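Local coordinates for 4-aminobutyrate transaminase (Acinetobacter baumannii, PDB 6WOP), which catalyses the pyridoxal-phosphate-dependent transfer of the amino group of 4-aminobutyrate to 2-oxoglutarate, at the interface of chains A and B. Coordinates in Å, arbitrary orientation; residue numbers count along the deposited sequence, not the author numbering. Chains: chain A/B, 4-aminobutyrate transaminase.

The interface of chains A and B. Residues chain A 288-295; chain B 17-21, 155, 159-160.
A:Pro290 meets B:Phe160 at the apolar centre of this patch, part of the two-fold dimer interface of a class-III, PLP-dependent aminotransferase. A:Pro290 CG comes in at the ring edge, in plane, 3.9 Å from B:Phe160 CE1. The carbonyl O of A:Gly294 also lies in the ring plane, at the neighbouring edge by CE2 and CZ, and B:Asp159 CB covers one face. Nearby, B:Pro155 lays CB and CG against A:Gly293. B:Val20 CG2, beside its own backbone N, touches A:Leu295 CB at 3.8 Å.

Backbone groups join B:Gly19 to the A:293-295 stretch. B:Gly19 O accepts from two amides, A:Gly293 N at 3.0 Å and A:Leu295 N, both above its carbonyl plane. A:Leu295 also pairs with B:Val20 as a parallel beta bridge. A water links A:Leu295 O to B:Gly21 N.

B:Asp159 crosses A:Asn291 at about a right angle and takes two bonds. B:Asp159 OD2 accepts from the backbone N of A:Asn291 at 2.8 Å. B:Asp159 OD1 accepts from the side-chain amide A:Asn291 ND2 at 2.9 Å. Both donors sit above the carboxylate plane.

B:Arg18 has CG in the crowded position between N and the carbonyl carbon (chi1 82°), then runs extended to NE. B:Arg18 NE bonds A:Asp288 O at 2.7 Å, nearly straight and in the guanidinium plane. B:Arg18 NH2 donates to A:Ala289 O at 3.0 Å, less straight, from above that carbonyl plane and with the O tilted out of the guanidinium plane. A:Asn291 CA covers one guanidinium face. At the rim, the B:Arg18 backbone N bonds carboxylate OD1 of A:Asp288 at 2.9 Å.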
loop_
_atom_site.group_PDB
_atom_site.type_symbol
_atom_site.label_atom_id
_atom_site.label_comp_id
_atom_site.label_asym_id
_atom_site.label_seq_id
_atom_site.Cartn_x
_atom_site.Cartn_y
_atom_site.Cartn_z
ATOM N N ASP A 288 16.820 -4.915 -20.434
ATOM C CA ASP A 288 18.037 -4.316 -19.904
ATOM C C ASP A 288 17.767 -3.172 -18.920
ATOM O O ASP A 288 18.726 -2.520 -18.493
ATOM C CB ASP A 288 18.922 -3.755 -21.033
ATOM C CG ASP A 288 19.863 -4.807 -21.576
ATOM O OD1 ASP A 288 20.207 -5.738 -20.812
ATOM O OD2 ASP A 288 20.233 -4.717 -22.765
ATOM N N ALA A 289 16.509 -2.903 -18.587
ATOM C CA ALA A 289 16.251 -1.740 -17.748
ATOM C C ALA A 289 16.831 -1.927 -16.363
ATOM O O ALA A 289 17.527 -0.999 -15.889
ATOM C CB ALA A 289 14.745 -1.430 -17.713
ATOM N N PRO A 290 16.565 -3.018 -15.628
ATOM C CA PRO A 290 17.132 -3.124 -14.269
ATOM C C PRO A 290 18.650 -3.094 -14.292
ATOM O O PRO A 290 19.283 -3.595 -15.228
ATOM C CB PRO A 290 16.627 -4.474 -13.758
ATOM C CG PRO A 290 15.292 -4.701 -14.504
ATOM C CD PRO A 290 15.616 -4.125 -15.912
ATOM N N ASN A 291 19.235 -2.484 -13.260
ATOM C CA ASN A 291 20.677 -2.407 -13.149
ATOM C C ASN A 291 21.275 -3.717 -12.626
ATOM O O ASN A 291 20.577 -4.555 -12.033
ATOM C CB ASN A 291 21.052 -1.260 -12.219
ATOM C CG ASN A 291 20.770 0.084 -12.826
ATOM O OD1 ASN A 291 21.518 0.550 -13.685
ATOM N ND2 ASN A 291 19.696 0.744 -12.364
ATOM N N PRO A 292 22.546 -3.964 -12.915
ATOM C CA PRO A 292 23.157 -5.218 -12.480
ATOM C C PRO A 292 23.030 -5.366 -10.970
ATOM O O PRO A 292 23.263 -4.420 -10.210
ATOM C CB PRO A 292 24.622 -5.056 -12.888
ATOM C CG PRO A 292 24.637 -4.052 -13.951
ATOM C CD PRO A 292 23.499 -3.098 -13.645
ATOM N N GLY A 293 22.653 -6.553 -10.547
ATOM C CA GLY A 293 22.326 -6.833 -9.171
ATOM C C GLY A 293 20.840 -6.821 -8.926
ATOM O O GLY A 293 20.381 -7.369 -7.922
ATOM N N GLY A 294 20.085 -6.205 -9.839
ATOM C CA GLY A 294 18.653 -6.019 -9.684
ATOM C C GLY A 294 17.816 -7.232 -9.962
ATOM O O GLY A 294 16.643 -7.254 -9.571
ATOM N N LEU A 295 18.369 -8.239 -10.643
ATOM C CA LEU A 295 17.651 -9.444 -10.978
ATOM C C LEU A 295 18.513 -10.635 -10.560
ATOM O O LEU A 295 19.737 -10.569 -10.624
ATOM C CB LEU A 295 17.396 -9.557 -12.489
ATOM C CG LEU A 295 16.525 -8.509 -13.174
ATOM C CD1 LEU A 295 16.466 -8.749 -14.721
ATOM C CD2 LEU A 295 15.133 -8.547 -12.535
ATOM N N PRO B 17 19.906 -10.203 -20.008
ATOM C CA PRO B 17 19.874 -8.814 -19.563
ATOM C C PRO B 17 21.022 -8.482 -18.630
ATOM O O PRO B 17 21.541 -9.330 -17.933
ATOM C CB PRO B 17 18.527 -8.708 -18.834
ATOM C CG PRO B 17 18.110 -10.058 -18.503
ATOM C CD PRO B 17 18.745 -10.990 -19.538
ATOM N N ARG B 18 21.377 -7.238 -18.558
ATOM C CA ARG B 18 22.422 -6.884 -17.687
ATOM C C ARG B 18 22.061 -6.961 -16.210
ATOM O O ARG B 18 22.918 -6.932 -15.383
ATOM C CB ARG B 18 22.870 -5.477 -17.996
ATOM C CG ARG B 18 22.002 -4.454 -17.352
ATOM C CD ARG B 18 22.349 -3.040 -17.766
ATOM N NE ARG B 18 21.228 -2.182 -17.517
ATOM C CZ ARG B 18 21.324 -1.033 -16.923
ATOM N NH1 ARG B 18 22.499 -0.608 -16.587
ATOM N NH2 ARG B 18 20.284 -0.293 -16.729
ATOM N N GLY B 19 20.790 -7.020 -15.889
ATOM C CA GLY B 19 20.403 -6.937 -14.488
ATOM C C GLY B 19 20.805 -8.130 -13.662
ATOM O O GLY B 19 20.849 -8.025 -12.432
ATOM N N VAL B 20 21.097 -9.275 -14.292
ATOM C CA VAL B 20 21.660 -10.401 -13.552
ATOM C C VAL B 20 23.174 -10.187 -13.494
ATOM O O VAL B 20 23.880 -10.374 -14.490
ATOM C CB VAL B 20 21.289 -11.767 -14.168
ATOM C CG1 VAL B 20 21.782 -12.882 -13.253
ATOM C CG2 VAL B 20 19.740 -11.892 -14.331
ATOM N N GLY B 21 23.662 -9.803 -12.330
ATOM C CA GLY B 21 25.072 -9.605 -12.179
ATOM C C GLY B 21 25.709 -10.972 -12.187
ATOM O O GLY B 21 25.079 -11.969 -11.802
ATOM N N PRO B 155 21.698 -3.325 -4.298
ATOM C CA PRO B 155 21.073 -3.111 -5.611
ATOM C C PRO B 155 19.676 -3.752 -5.698
ATOM O O PRO B 155 19.086 -3.729 -6.771
ATOM C CB PRO B 155 22.055 -3.814 -6.568
ATOM C CG PRO B 155 22.513 -5.027 -5.729
ATOM C CD PRO B 155 22.569 -4.533 -4.263
ATOM N N ASP B 159 15.502 -0.222 -8.101
ATOM C CA ASP B 159 14.959 -0.103 -9.462
ATOM C C ASP B 159 13.428 -0.274 -9.545
ATOM O O ASP B 159 12.866 -0.035 -10.624
ATOM C CB ASP B 159 15.573 -1.181 -10.410
ATOM C CG ASP B 159 17.046 -1.000 -10.658
ATOM O OD1 ASP B 159 17.498 0.143 -10.607
ATOM O OD2 ASP B 159 17.744 -2.061 -10.890
ATOM N N PHE B 160 12.753 -0.755 -8.489
ATOM C CA PHE B 160 11.428 -1.331 -8.606
ATOM C C PHE B 160 10.326 -0.576 -7.857
ATOM O O PHE B 160 9.200 -1.082 -7.797
ATOM C CB PHE B 160 11.463 -2.796 -8.158
ATOM C CG PHE B 160 12.498 -3.588 -8.926
ATOM C CD1 PHE B 160 12.478 -3.536 -10.319
ATOM C CD2 PHE B 160 13.516 -4.264 -8.284
ATOM C CE1 PHE B 160 13.458 -4.189 -11.082
ATOM C CE2 PHE B 160 14.502 -4.955 -9.030
ATOM C CZ PHE B 160 14.441 -4.903 -10.418
HETATM O O HOH W 1 22.442 -10.224 -9.571
#